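Local coordinates for ORF 37 (Human herpesvirus 8 type M, PDB 3FHD), which cuts double- and single-stranded DNA as an endonuclease and exonuclease, and helps process branched or non-linear viral DNA intermediates to promote production of packaged unit-length genomes, at residues F91-V96 / E103-F108; L84-N89 / H135-I140; P294-L299 / D330-A335. All blocks are in the same frame, centred on the assembly; numbering follows the deposited sequence.

Interaction 1: F91-V96 / E103-F108; sequences FLFSKV and EDVCNF
SG of C106 rests against S94, 3.9 Å from CA, with CB and OG at the same distance. No hydrogen bond forms between the segments, so this is van der Waals contact of a thiol with the shoulder of a serine. The C106 torsion explains it: SG stands anti to the backbone N (chi1 -170°) and extends toward helix 83-100 at the point where the two backbones come nearest, the CA atoms of S94 and C106 being 5.6 Å apart.

Beside it, F93 and V105 make the apolar part of the contact. V105 CG1 touches F93 at the root of its side chain, 3.8 Å from CB and 3.9 Å from CG. The other methyl, CG2, sits 4.0 Å above one face of the F93 ring, offset toward the rim. Both methyls lie on the same side of the ring, CG1 near CB and CG, and CG2 nearer CD1.

The chain turns sharply between two consecutive helices, and the short segments 91-96 and 104-108 cross at 127°, their axes approaching to 8.5 Å. V144 and A147 of helix 134-147 also pack on F93, and L143 on V105. With no polar bond across the segments, the contact rests on van der Waals packing and the burial of F93 and V105.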
ATOM      1  N   PHE A  91       7.017  11.466  19.847  1.00 15.59           N
ATOM      2  CA  PHE A  91       8.466  11.322  20.081  1.00 14.76           C
ATOM      3  C   PHE A  91       9.257  11.159  18.787  1.00 14.74           C
ATOM      4  O   PHE A  91      10.370  11.721  18.651  1.00 14.29           O
ATOM      5  CB  PHE A  91       8.747  10.137  21.023  1.00 14.67           C
ATOM      6  CG  PHE A  91       8.362  10.419  22.471  1.00 16.05           C
ATOM      7  CD1 PHE A  91       9.130  11.272  23.246  1.00 17.49           C
ATOM      8  CD2 PHE A  91       7.211   9.869  23.014  1.00 15.61           C
ATOM      9  CE1 PHE A  91       8.771  11.576  24.584  1.00 17.38           C
ATOM     10  CE2 PHE A  91       6.836  10.139  24.335  1.00 16.44           C
ATOM     11  CZ  PHE A  91       7.630  11.008  25.129  1.00 15.55           C
ATOM     12  N   LEU A  92       8.724  10.346  17.875  1.00 13.72           N
ATOM     13  CA  LEU A  92       9.348  10.135  16.567  1.00 13.98           C
ATOM     14  C   LEU A  92       9.530  11.476  15.830  1.00 14.14           C
ATOM     15  O   LEU A  92      10.617  11.831  15.420  1.00 13.95           O
ATOM     16  CB  LEU A  92       8.484   9.197  15.700  1.00 13.74           C
ATOM     17  CG  LEU A  92       9.040   9.024  14.273  1.00 15.16           C
ATOM     18  CD1 LEU A  92      10.540   8.590  14.275  1.00 14.74           C
ATOM     19  CD2 LEU A  92       8.183   8.057  13.523  1.00 15.43           C
ATOM     20  N   PHE A  93       8.430  12.180  15.609  1.00 14.49           N
ATOM     21  CA  PHE A  93       8.484  13.443  14.892  1.00 16.03           C
ATOM     22  C   PHE A  93       9.154  14.597  15.645  1.00 16.28           C
ATOM     23  O   PHE A  93       9.755  15.459  15.007  1.00 17.16           O
ATOM     24  CB  PHE A  93       7.125  13.818  14.297  1.00 16.27           C
ATOM     25  CG  PHE A  93       6.816  13.056  13.027  1.00 18.32           C
ATOM     26  CD1 PHE A  93       7.126  13.616  11.781  1.00 19.64           C
ATOM     27  CD2 PHE A  93       6.290  11.763  13.079  1.00 18.23           C
ATOM     28  CE1 PHE A  93       6.863  12.922  10.595  1.00 20.93           C
ATOM     29  CE2 PHE A  93       6.022  11.033  11.898  1.00 17.18           C
ATOM     30  CZ  PHE A  93       6.328  11.615  10.637  1.00 19.79           C
ATOM     31  N   SER A  94       9.135  14.583  16.971  1.00 16.10           N
ATOM     32  CA  SER A  94       9.965  15.554  17.695  1.00 17.48           C
ATOM     33  C   SER A  94      11.447  15.324  17.344  1.00 17.84           C
ATOM     34  O   SER A  94      12.206  16.287  17.173  1.00 18.55           O
ATOM     35  CB  SER A  94       9.761  15.480  19.215  1.00 16.60           C
ATOM     36  OG  SER A  94      10.463  16.549  19.830  1.00 18.39           O
ATOM     37  N   LYS A  95      11.844  14.063  17.186  1.00 18.07           N
ATOM     38  CA  LYS A  95      13.258  13.725  16.916  1.00 19.04           C
ATOM     39  C   LYS A  95      13.646  13.961  15.438  1.00 19.88           C
ATOM     40  O   LYS A  95      14.727  14.500  15.148  1.00 20.11           O
ATOM     41  CB  LYS A  95      13.555  12.273  17.364  1.00 18.52           C
ATOM     42  CG  LYS A  95      14.996  11.747  17.113  1.00 18.63           C
ATOM     43  CD  LYS A  95      16.060  12.592  17.818  1.00 20.48           C
ATOM     44  CE  LYS A  95      15.864  12.557  19.333  1.00 21.03           C
ATOM     45  NZ  LYS A  95      17.022  13.160  20.056  1.00 19.27           N
ATOM     46  N   VAL A  96      12.759  13.591  14.506  1.00 20.66           N
ATOM     47  CA  VAL A  96      13.106  13.559  13.065  1.00 21.01           C
ATOM     48  C   VAL A  96      12.557  14.677  12.186  1.00 21.55           C
ATOM     49  O   VAL A  96      13.011  14.829  11.037  1.00 21.12           O
ATOM     50  CB  VAL A  96      12.726  12.204  12.365  1.00 20.31           C
ATOM     51  CG1 VAL A  96      13.238  11.026  13.141  1.00 20.97           C
ATOM     52  CG2 VAL A  96      11.216  12.114  12.103  1.00 21.92           C
ATOM     53  N   GLU A 103       7.929  20.039  10.524  1.00 27.22           N
ATOM     54  CA  GLU A 103       7.698  20.293  11.946  1.00 24.99           C
ATOM     55  C   GLU A 103       6.211  20.388  12.337  1.00 23.23           C
ATOM     56  O   GLU A 103       5.879  20.501  13.513  1.00 21.83           O
ATOM     57  CB  GLU A 103       8.462  21.543  12.378  1.00 25.31           C
ATOM     58  N   ASP A 104       5.337  20.289  11.346  1.00 22.40           N
ATOM     59  CA  ASP A 104       3.884  20.396  11.521  1.00 22.18           C
ATOM     60  C   ASP A 104       3.273  19.393  12.520  1.00 20.94           C
ATOM     61  O   ASP A 104       2.290  19.711  13.200  1.00 19.68           O
ATOM     62  CB  ASP A 104       3.195  20.281  10.154  1.00 23.69           C
ATOM     63  CG  ASP A 104       3.651  21.384   9.176  1.00 28.74           C
ATOM     64  OD1 ASP A 104       4.488  21.107   8.256  1.00 34.13           O
ATOM     65  OD2 ASP A 104       3.203  22.538   9.353  1.00 33.78           O
ATOM     66  N   VAL A 105       3.845  18.189  12.589  1.00 19.79           N
ATOM     67  CA  VAL A 105       3.269  17.102  13.412  1.00 18.54           C
ATOM     68  C   VAL A 105       3.496  17.432  14.877  1.00 18.69           C
ATOM     69  O   VAL A 105       2.554  17.448  15.674  1.00 16.69           O
ATOM     70  CB  VAL A 105       3.845  15.722  13.072  1.00 17.72           C
ATOM     71  CG1 VAL A 105       3.389  14.674  14.093  1.00 16.31           C
ATOM     72  CG2 VAL A 105       3.432  15.298  11.679  1.00 18.94           C
ATOM     73  N   CYS A 106       4.750  17.733  15.208  1.00 18.35           N
ATOM     74  CA  CYS A 106       5.135  18.116  16.542  1.00 18.69           C
ATOM     75  C   CYS A 106       4.401  19.401  16.982  1.00 18.46           C
ATOM     76  O   CYS A 106       3.902  19.481  18.109  1.00 18.01           O
ATOM     77  CB  CYS A 106       6.675  18.256  16.583  1.00 19.97           C
ATOM     78  SG  CYS A 106       7.435  18.452  18.176  0.50 19.93           S
ATOM     79  N   ASN A 107       4.292  20.389  16.086  1.00 18.48           N
ATOM     80  CA  ASN A 107       3.600  21.635  16.410  1.00 18.36           C
ATOM     81  C   ASN A 107       2.165  21.381  16.824  1.00 18.01           C
ATOM     82  O   ASN A 107       1.692  21.990  17.771  1.00 17.09           O
ATOM     83  CB  ASN A 107       3.614  22.609  15.235  1.00 18.93           C
ATOM     84  CG  ASN A 107       4.971  23.268  15.042  1.00 19.83           C
ATOM     85  OD1 ASN A 107       5.794  23.287  15.946  1.00 22.67           O
ATOM     86  ND2 ASN A 107       5.201  23.812  13.850  1.00 21.29           N
ATOM     87  N   PHE A 108       1.492  20.486  16.099  1.00 17.28           N
ATOM     88  CA  PHE A 108       0.089  20.153  16.379  1.00 18.18           C
ATOM     89  C   PHE A 108      -0.123  19.496  17.752  1.00 17.63           C
ATOM     90  O   PHE A 108      -1.043  19.884  18.485  1.00 18.69           O
ATOM     91  CB  PHE A 108      -0.528  19.284  15.280  1.00 18.15           C
ATOM     92  CG  PHE A 108      -2.033  19.055  15.453  1.00 19.20           C
ATOM     93  CD1 PHE A 108      -2.961  19.996  14.975  1.00 21.47           C
ATOM     94  CD2 PHE A 108      -2.510  17.914  16.100  1.00 20.51           C
ATOM     95  CE1 PHE A 108      -4.345  19.794  15.142  1.00 21.94           C
ATOM     96  CE2 PHE A 108      -3.883  17.705  16.280  1.00 20.56           C
ATOM     97  CZ  PHE A 108      -4.808  18.642  15.796  1.00 20.56           C
TER

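Interaction 2: L84-N89 / H135-I140; sequences LRMAYN and HQRHHI
The flat amide of N89 faces I140 with its oxygen: OD1 comes within 4.5 Å of I140 CG2, and OD1 accepts a hydrogen bond from Q231 NE2. The ND2 end turns back on its own helix and donates to R85 O at 2.9 Å, with the acceptor tilted 17° from the amide plane. These two bonds hold the amide at both ends. R85 O also takes the backbone N of N89, and the two donors arrive from opposite faces of its plane. A second flat group, the guanidinium of R85, carries Y88 CD2 over the centre of one face, 3.9 Å above the plane; its nitrogens bond Q231 OE1, L160 O and D162 O, and F59 makes a cation-pi contact.

Across the helices, M86 does most of the touching. Its chain, bent at chi2 (-56°) and chi3, crosses R137 at about a right angle: M86 CG lies 3.8 Å from R137 CD, and M86 CE is 4.0 Å from R137 CB. The sulfur SD reaches I140 CG2 at 4.0 Å. R137 thus offers its methylenes to the methionine, while NE and NH2 bond to P233 O and Q234 OE1.

The axes of the short segments approach to 11.6 Å at 41°. Neighbouring helices close around them: C129 of helix 122-130 adds to M86, F108 and F109 of helix 104-113 cover I140, and strand 230-231 supplies Q231.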
ATOM      1  N   LEU A  84      -1.042   4.791  22.644  1.00 16.09           N
ATOM      2  CA  LEU A  84       0.417   4.608  22.752  1.00 17.68           C
ATOM      3  C   LEU A  84       1.125   4.834  21.377  1.00 16.54           C
ATOM      4  O   LEU A  84       2.251   5.339  21.312  1.00 16.06           O
ATOM      5  CB  LEU A  84       0.715   3.227  23.357  1.00 17.83           C
ATOM      6  CG  LEU A  84       2.166   2.845  23.628  1.00 18.77           C
ATOM      7  CD1 LEU A  84       2.897   3.936  24.441  1.00 21.07           C
ATOM      8  CD2 LEU A  84       2.233   1.468  24.318  1.00 20.51           C
ATOM      9  N   ARG A  85       0.438   4.482  20.295  1.00 17.71           N
ATOM     10  CA  ARG A  85       0.922   4.766  18.926  1.00 17.20           C
ATOM     11  C   ARG A  85       1.005   6.295  18.666  1.00 16.58           C
ATOM     12  O   ARG A  85       1.976   6.755  18.051  1.00 14.10           O
ATOM     13  CB  ARG A  85      -0.008   4.089  17.894  1.00 16.86           C
ATOM     14  CG  ARG A  85       0.482   4.190  16.449  1.00 18.10           C
ATOM     15  CD  ARG A  85       1.789   3.465  16.224  1.00 16.91           C
ATOM     16  NE  ARG A  85       2.369   3.825  14.915  1.00 19.69           N
ATOM     17  CZ  ARG A  85       3.379   3.190  14.325  1.00 19.36           C
ATOM     18  NH1 ARG A  85       3.883   2.103  14.875  1.00 18.78           N
ATOM     19  NH2 ARG A  85       3.834   3.629  13.149  1.00 20.14           N
ATOM     20  N   MET A  86      -0.006   7.042  19.135  1.00 16.56           N
ATOM     21  CA  MET A  86      -0.015   8.526  19.068  1.00 16.97           C
ATOM     22  C   MET A  86       1.166   9.101  19.853  1.00 15.61           C
ATOM     23  O   MET A  86       1.879   9.962  19.343  1.00 15.96           O
ATOM     24  CB  MET A  86      -1.341   9.113  19.597  1.00 17.19           C
ATOM     25  CG  MET A  86      -2.521   8.960  18.630  1.00 19.02           C
ATOM     26  SD  MET A  86      -2.273   9.649  16.970  1.00 24.96           S
ATOM     27  CE  MET A  86      -2.903   8.292  16.081  1.00 23.89           C
ATOM     28  N   ALA A  87       1.404   8.574  21.060  1.00 14.88           N
ATOM     29  CA  ALA A  87       2.570   8.961  21.902  1.00 14.96           C
ATOM     30  C   ALA A  87       3.895   8.741  21.151  1.00 15.89           C
ATOM     31  O   ALA A  87       4.761   9.634  21.115  1.00 16.92           O
ATOM     32  CB  ALA A  87       2.574   8.151  23.207  1.00 14.20           C
ATOM     33  N   TYR A  88       4.057   7.548  20.581  1.00 15.43           N
ATOM     34  CA  TYR A  88       5.217   7.235  19.722  1.00 15.23           C
ATOM     35  C   TYR A  88       5.370   8.228  18.567  1.00 15.06           C
ATOM     36  O   TYR A  88       6.485   8.726  18.333  1.00 14.35           O
ATOM     37  CB  TYR A  88       5.110   5.808  19.140  1.00 16.66           C
ATOM     38  CG  TYR A  88       6.091   5.558  17.997  1.00 15.10           C
ATOM     39  CD1 TYR A  88       7.459   5.502  18.233  1.00 17.58           C
ATOM     40  CD2 TYR A  88       5.629   5.425  16.676  1.00 19.20           C
ATOM     41  CE1 TYR A  88       8.387   5.300  17.174  1.00 15.03           C
ATOM     42  CE2 TYR A  88       6.537   5.244  15.605  1.00 17.12           C
ATOM     43  CZ  TYR A  88       7.908   5.156  15.880  1.00 16.84           C
ATOM     44  OH  TYR A  88       8.792   4.974  14.836  1.00 18.81           O
ATOM     45  N   ASN A  89       4.272   8.506  17.842  1.00 15.84           N
ATOM     46  CA  ASN A  89       4.329   9.477  16.723  1.00 16.84           C
ATOM     47  C   ASN A  89       4.914  10.812  17.203  1.00 16.15           C
ATOM     48  O   ASN A  89       5.759  11.416  16.545  1.00 15.02           O
ATOM     49  CB  ASN A  89       2.960   9.713  16.082  1.00 16.80           C
ATOM     50  CG  ASN A  89       2.638   8.680  14.967  1.00 20.54           C
ATOM     51  OD1 ASN A  89       2.524   9.034  13.794  1.00 26.37           O
ATOM     52  ND2 ASN A  89       2.533   7.422  15.329  1.00 23.96           N
ATOM     53  N   HIS A 135     -10.961  12.977  15.587  1.00 20.66           N
ATOM     54  CA  HIS A 135     -10.599  14.012  14.596  1.00 21.30           C
ATOM     55  C   HIS A 135      -9.161  14.550  14.743  1.00 20.18           C
ATOM     56  O   HIS A 135      -8.473  14.780  13.731  1.00 18.65           O
ATOM     57  CB  HIS A 135     -11.661  15.115  14.505  1.00 23.42           C
ATOM     58  CG  HIS A 135     -13.031  14.564  14.263  1.00 29.22           C
ATOM     59  ND1 HIS A 135     -13.387  13.968  13.069  1.00 33.97           N
ATOM     60  CD2 HIS A 135     -14.098  14.425  15.087  1.00 33.22           C
ATOM     61  CE1 HIS A 135     -14.626  13.514  13.157  1.00 33.28           C
ATOM     62  NE2 HIS A 135     -15.079  13.780  14.371  1.00 36.48           N
ATOM     63  N   GLN A 136      -8.701  14.687  15.979  1.00 17.78           N
ATOM     64  CA  GLN A 136      -7.281  14.974  16.259  1.00 17.09           C
ATOM     65  C   GLN A 136      -6.331  13.858  15.811  1.00 16.42           C
ATOM     66  O   GLN A 136      -5.267  14.140  15.269  1.00 16.20           O
ATOM     67  CB  GLN A 136      -7.066  15.291  17.741  1.00 17.39           C
ATOM     68  CG  GLN A 136      -7.754  16.618  18.120  1.00 17.02           C
ATOM     69  CD  GLN A 136      -7.845  16.862  19.611  1.00 19.63           C
ATOM     70  OE1 GLN A 136      -7.835  15.925  20.429  1.00 19.13           O
ATOM     71  NE2 GLN A 136      -7.942  18.133  19.975  1.00 21.24           N
ATOM     72  N   ARG A 137      -6.710  12.599  16.049  1.00 15.22           N
ATOM     73  CA  ARG A 137      -5.868  11.495  15.631  1.00 15.28           C
ATOM     74  C   ARG A 137      -5.820  11.469  14.096  1.00 14.97           C
ATOM     75  O   ARG A 137      -4.758  11.295  13.488  1.00 15.45           O
ATOM     76  CB  ARG A 137      -6.384  10.174  16.206  1.00 15.30           C
ATOM     77  CG  ARG A 137      -6.153  10.027  17.716  1.00 16.00           C
ATOM     78  CD  ARG A 137      -6.319   8.558  18.200  1.00 17.05           C
ATOM     79  NE  ARG A 137      -7.665   8.041  17.939  1.00 19.13           N
ATOM     80  CZ  ARG A 137      -8.744   8.242  18.683  1.00 24.19           C
ATOM     81  NH1 ARG A 137      -8.694   8.971  19.797  1.00 22.98           N
ATOM     82  NH2 ARG A 137      -9.897   7.700  18.302  1.00 26.16           N
ATOM     83  N   HIS A 138      -6.978  11.652  13.483  1.00 14.81           N
ATOM     84  CA  HIS A 138      -7.091  11.761  12.026  1.00 15.70           C
ATOM     85  C   HIS A 138      -6.186  12.858  11.467  1.00 14.95           C
ATOM     86  O   HIS A 138      -5.465  12.661  10.453  1.00 12.95           O
ATOM     87  CB  HIS A 138      -8.544  12.040  11.625  1.00 15.59           C
ATOM     88  CG  HIS A 138      -8.749  12.146  10.141  1.00 18.92           C
ATOM     89  ND1 HIS A 138      -9.439  13.183   9.557  1.00 21.12           N
ATOM     90  CD2 HIS A 138      -8.344  11.348   9.126  1.00 21.79           C
ATOM     91  CE1 HIS A 138      -9.447  13.024   8.246  1.00 22.07           C
ATOM     92  NE2 HIS A 138      -8.790  11.918   7.960  1.00 20.66           N
ATOM     93  N   HIS A 139      -6.225  14.019  12.110  1.00 15.15           N
ATOM     94  CA  HIS A 139      -5.371  15.124  11.688  1.00 16.31           C
ATOM     95  C   HIS A 139      -3.869  14.780  11.776  1.00 15.95           C
ATOM     96  O   HIS A 139      -3.142  15.008  10.810  1.00 15.21           O
ATOM     97  CB  HIS A 139      -5.691  16.423  12.438  1.00 17.09           C
ATOM     98  CG  HIS A 139      -4.910  17.585  11.926  1.00 20.93           C
ATOM     99  ND1 HIS A 139      -5.343  18.369  10.880  1.00 27.07           N
ATOM    100  CD2 HIS A 139      -3.709  18.085  12.298  1.00 23.67           C
ATOM    101  CE1 HIS A 139      -4.458  19.324  10.651  1.00 26.73           C
ATOM    102  NE2 HIS A 139      -3.451  19.162  11.487  1.00 27.58           N
ATOM    103  N   ILE A 140      -3.434  14.183  12.882  1.00 16.03           N
ATOM    104  CA  ILE A 140      -2.054  13.707  13.016  1.00 15.33           C
ATOM    105  C   ILE A 140      -1.652  12.708  11.894  1.00 15.71           C
ATOM    106  O   ILE A 140      -0.595  12.836  11.240  1.00 14.22           O
ATOM    107  CB  ILE A 140      -1.782  13.148  14.450  1.00 16.82           C
ATOM    108  CG1 ILE A 140      -1.753  14.281  15.532  1.00 17.68           C
ATOM    109  CG2 ILE A 140      -0.524  12.266  14.472  1.00 17.26           C
ATOM    110  CD1 ILE A 140      -0.677  15.304  15.334  1.00 21.46           C
TER

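Interaction 3: P294-L299 / D330-A335; sequences PGKLAL and DQEWEA
Two torsions aim the charged groups of K296 and E332 at each other. E332 places CG between its backbone N and carbonyl carbon (chi1 63°) and then runs extended, whereas K296 bends at chi3 (-60°), and the chains meet at about a right angle. NZ of K296 lies 3.4 Å from OE2 of E332, a salt bridge whose hydrogen bond is weak. Each end has a stronger partner in N386 of strand 379-389: OD1 takes K296 NZ and ND2 gives to E332 OE2. The same OD1 accepts NE1 of W333, so one amide ties together three side chains of this contact.

G295 is the N-cap of helix 296-303, and L299 N donates to G295 O at 3.0 Å. Residues 331-333 form a 3-10 turn following strand 326-328, next to outermost strand 311-313 of the mixed sheet of this nuclease of the PD-(D/E)XK superfamily.

The indole of W333 extends toward the helix by its six-membered end. CH2 is 4.1 Å from CD2 of L299, which meets the ring edge near its plane, and 3.8 Å from the carbonyl O of K296, an oblique approach. F303 of the helix and L387 of strand 379-389 also pack against W333.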
ATOM      1  N   PRO A 294      -5.637  -6.944 -31.540  1.00 24.19           N
ATOM      2  CA  PRO A 294      -5.937  -6.904 -30.094  1.00 24.04           C
ATOM      3  C   PRO A 294      -7.255  -7.595 -29.713  1.00 23.72           C
ATOM      4  O   PRO A 294      -8.316  -7.202 -30.187  1.00 23.58           O
ATOM      5  CB  PRO A 294      -6.004  -5.395 -29.786  1.00 24.14           C
ATOM      6  CG  PRO A 294      -5.311  -4.722 -30.950  1.00 24.58           C
ATOM      7  CD  PRO A 294      -5.579  -5.595 -32.130  1.00 24.00           C
ATOM      8  N   GLY A 295      -7.175  -8.614 -28.861  1.00 23.13           N
ATOM      9  CA  GLY A 295      -8.368  -9.323 -28.392  1.00 22.88           C
ATOM     10  C   GLY A 295      -8.050 -10.474 -27.459  1.00 22.48           C
ATOM     11  O   GLY A 295      -6.884 -10.767 -27.183  1.00 21.75           O
ATOM     12  N   LYS A 296      -9.095 -11.154 -27.005  1.00 22.71           N
ATOM     13  CA  LYS A 296      -8.960 -12.155 -25.954  1.00 23.32           C
ATOM     14  C   LYS A 296      -8.148 -13.405 -26.305  1.00 23.50           C
ATOM     15  O   LYS A 296      -7.465 -13.957 -25.426  1.00 24.29           O
ATOM     16  CB  LYS A 296     -10.330 -12.540 -25.391  1.00 23.66           C
ATOM     17  CG  LYS A 296     -11.064 -11.368 -24.745  1.00 24.16           C
ATOM     18  CD  LYS A 296     -12.136 -11.846 -23.803  1.00 26.40           C
ATOM     19  CE  LYS A 296     -13.169 -12.698 -24.509  1.00 26.75           C
ATOM     20  NZ  LYS A 296     -14.273 -13.023 -23.572  1.00 29.73           N
ATOM     21  N   LEU A 297      -8.201 -13.831 -27.566  1.00 23.42           N
ATOM     22  CA  LEU A 297      -7.473 -15.024 -28.017  1.00 23.17           C
ATOM     23  C   LEU A 297      -5.971 -14.782 -28.130  1.00 22.41           C
ATOM     24  O   LEU A 297      -5.171 -15.599 -27.657  1.00 22.35           O
ATOM     25  CB  LEU A 297      -8.023 -15.538 -29.349  1.00 23.17           C
ATOM     26  CG  LEU A 297      -7.444 -16.833 -29.954  1.00 24.10           C
ATOM     27  CD1 LEU A 297      -8.072 -18.086 -29.320  1.00 25.86           C
ATOM     28  CD2 LEU A 297      -7.643 -16.876 -31.472  1.00 23.65           C
ATOM     29  N   ALA A 298      -5.596 -13.679 -28.783  1.00 21.71           N
ATOM     30  CA  ALA A 298      -4.198 -13.220 -28.802  1.00 21.14           C
ATOM     31  C   ALA A 298      -3.675 -12.998 -27.366  1.00 20.08           C
ATOM     32  O   ALA A 298      -2.525 -13.302 -27.062  1.00 20.35           O
ATOM     33  CB  ALA A 298      -4.062 -11.948 -29.627  1.00 20.91           C
ATOM     34  N   LEU A 299      -4.535 -12.506 -26.483  1.00 19.60           N
ATOM     35  CA  LEU A 299      -4.144 -12.294 -25.082  1.00 18.45           C
ATOM     36  C   LEU A 299      -3.867 -13.600 -24.331  1.00 18.26           C
ATOM     37  O   LEU A 299      -2.906 -13.685 -23.560  1.00 17.03           O
ATOM     38  CB  LEU A 299      -5.185 -11.456 -24.346  1.00 18.79           C
ATOM     39  CG  LEU A 299      -4.866 -11.038 -22.904  1.00 18.01           C
ATOM     40  CD1 LEU A 299      -3.588 -10.211 -22.830  1.00 13.48           C
ATOM     41  CD2 LEU A 299      -6.064 -10.282 -22.297  1.00 17.81           C
ATOM     42  N   ASP A 330     -14.342 -18.864 -17.081  1.00 23.17           N
ATOM     43  CA  ASP A 330     -14.798 -19.347 -18.379  1.00 24.21           C
ATOM     44  C   ASP A 330     -13.791 -20.342 -18.976  1.00 24.63           C
ATOM     45  O   ASP A 330     -12.578 -20.101 -18.999  1.00 24.09           O
ATOM     46  CB  ASP A 330     -15.067 -18.179 -19.331  1.00 24.15           C
ATOM     47  N   GLN A 331     -14.320 -21.458 -19.463  1.00 25.45           N
ATOM     48  CA  GLN A 331     -13.519 -22.600 -19.908  1.00 26.67           C
ATOM     49  C   GLN A 331     -12.587 -22.287 -21.081  1.00 26.38           C
ATOM     50  O   GLN A 331     -11.628 -23.028 -21.331  1.00 26.06           O
ATOM     51  CB  GLN A 331     -14.448 -23.759 -20.285  1.00 26.43           C
ATOM     52  CG  GLN A 331     -13.829 -25.137 -20.141  1.00 27.97           C
ATOM     53  CD  GLN A 331     -14.810 -26.249 -20.478  1.00 28.21           C
ATOM     54  OE1 GLN A 331     -15.212 -26.424 -21.635  1.00 31.42           O
ATOM     55  NE2 GLN A 331     -15.191 -27.018 -19.468  1.00 31.34           N
ATOM     56  N   GLU A 332     -12.893 -21.210 -21.804  1.00 26.82           N
ATOM     57  CA  GLU A 332     -12.068 -20.749 -22.931  1.00 27.57           C
ATOM     58  C   GLU A 332     -10.615 -20.448 -22.542  1.00 27.90           C
ATOM     59  O   GLU A 332      -9.738 -20.421 -23.413  1.00 27.54           O
ATOM     60  CB  GLU A 332     -12.695 -19.510 -23.581  1.00 27.42           C
ATOM     61  CG  GLU A 332     -12.788 -18.297 -22.651  1.00 28.23           C
ATOM     62  CD  GLU A 332     -13.399 -17.074 -23.311  1.00 28.22           C
ATOM     63  OE1 GLU A 332     -13.368 -16.975 -24.556  1.00 29.69           O
ATOM     64  OE2 GLU A 332     -13.906 -16.204 -22.576  1.00 28.77           O
ATOM     65  N   TRP A 333     -10.367 -20.206 -21.249  1.00 28.21           N
ATOM     66  CA  TRP A 333      -9.015 -19.914 -20.747  1.00 29.32           C
ATOM     67  C   TRP A 333      -8.270 -21.149 -20.240  1.00 31.09           C
ATOM     68  O   TRP A 333      -7.087 -21.061 -19.899  1.00 31.92           O
ATOM     69  CB  TRP A 333      -9.045 -18.842 -19.633  1.00 27.91           C
ATOM     70  CG  TRP A 333      -9.494 -17.492 -20.111  1.00 26.89           C
ATOM     71  CD1 TRP A 333     -10.779 -17.030 -20.169  1.00 25.57           C
ATOM     72  CD2 TRP A 333      -8.664 -16.427 -20.600  1.00 25.88           C
ATOM     73  NE1 TRP A 333     -10.804 -15.738 -20.652  1.00 25.11           N
ATOM     74  CE2 TRP A 333      -9.526 -15.349 -20.942  1.00 25.42           C
ATOM     75  CE3 TRP A 333      -7.279 -16.275 -20.782  1.00 26.66           C
ATOM     76  CZ2 TRP A 333      -9.050 -14.141 -21.463  1.00 26.26           C
ATOM     77  CZ3 TRP A 333      -6.805 -15.067 -21.302  1.00 26.34           C
ATOM     78  CH2 TRP A 333      -7.693 -14.015 -21.635  1.00 26.44           C
ATOM     79  N   GLU A 334      -8.959 -22.283 -20.177  1.00 33.46           N
ATOM     80  CA  GLU A 334      -8.361 -23.550 -19.768  1.00 35.97           C
ATOM     81  C   GLU A 334      -7.325 -24.008 -20.797  1.00 37.46           C
ATOM     82  O   GLU A 334      -7.585 -23.976 -22.000  1.00 37.72           O
ATOM     83  CB  GLU A 334      -9.461 -24.598 -19.619  1.00 35.71           C
ATOM     84  CG  GLU A 334      -9.087 -25.860 -18.855  1.00 36.69           C
ATOM     85  CD  GLU A 334     -10.290 -26.766 -18.607  1.00 37.20           C
ATOM     86  OE1 GLU A 334     -11.104 -26.984 -19.539  1.00 38.04           O
ATOM     87  OE2 GLU A 334     -10.423 -27.273 -17.474  1.00 39.24           O
ATOM     88  N   ALA A 335      -6.143 -24.396 -20.318  1.00 39.43           N
ATOM     89  CA  ALA A 335      -5.085 -24.960 -21.168  1.00 41.40           C
ATOM     90  C   ALA A 335      -4.282 -25.998 -20.377  1.00 42.52           C
ATOM     91  O   ALA A 335      -3.099 -25.796 -20.073  1.00 42.89           O
ATOM     92  CB  ALA A 335      -4.172 -23.857 -21.710  1.00 41.22           C
TER

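How the interactions relate
Interactions 1 and 2 are neighbours, with centres 11 Å apart, and both use helix 83-100: residues 84-89 serve interaction 2, residues 91-96 interaction 1. Along the chain, the segments of interaction 1 fall between the two of interaction 2. Helices 104-113 and 134-147 also meet directly, F108 CD2 lying 3.3 Å from I140 CD1, so the two contacts join into one patch of helix packing. Interaction 3 comes later in sequence, about 54 Å and 50 Å from the other two (centre to centre), beside the far end of the mixed sheet. All three lie away from the magnesium site, consistent with contacts within the framework, on opposite sides of the chain's centre.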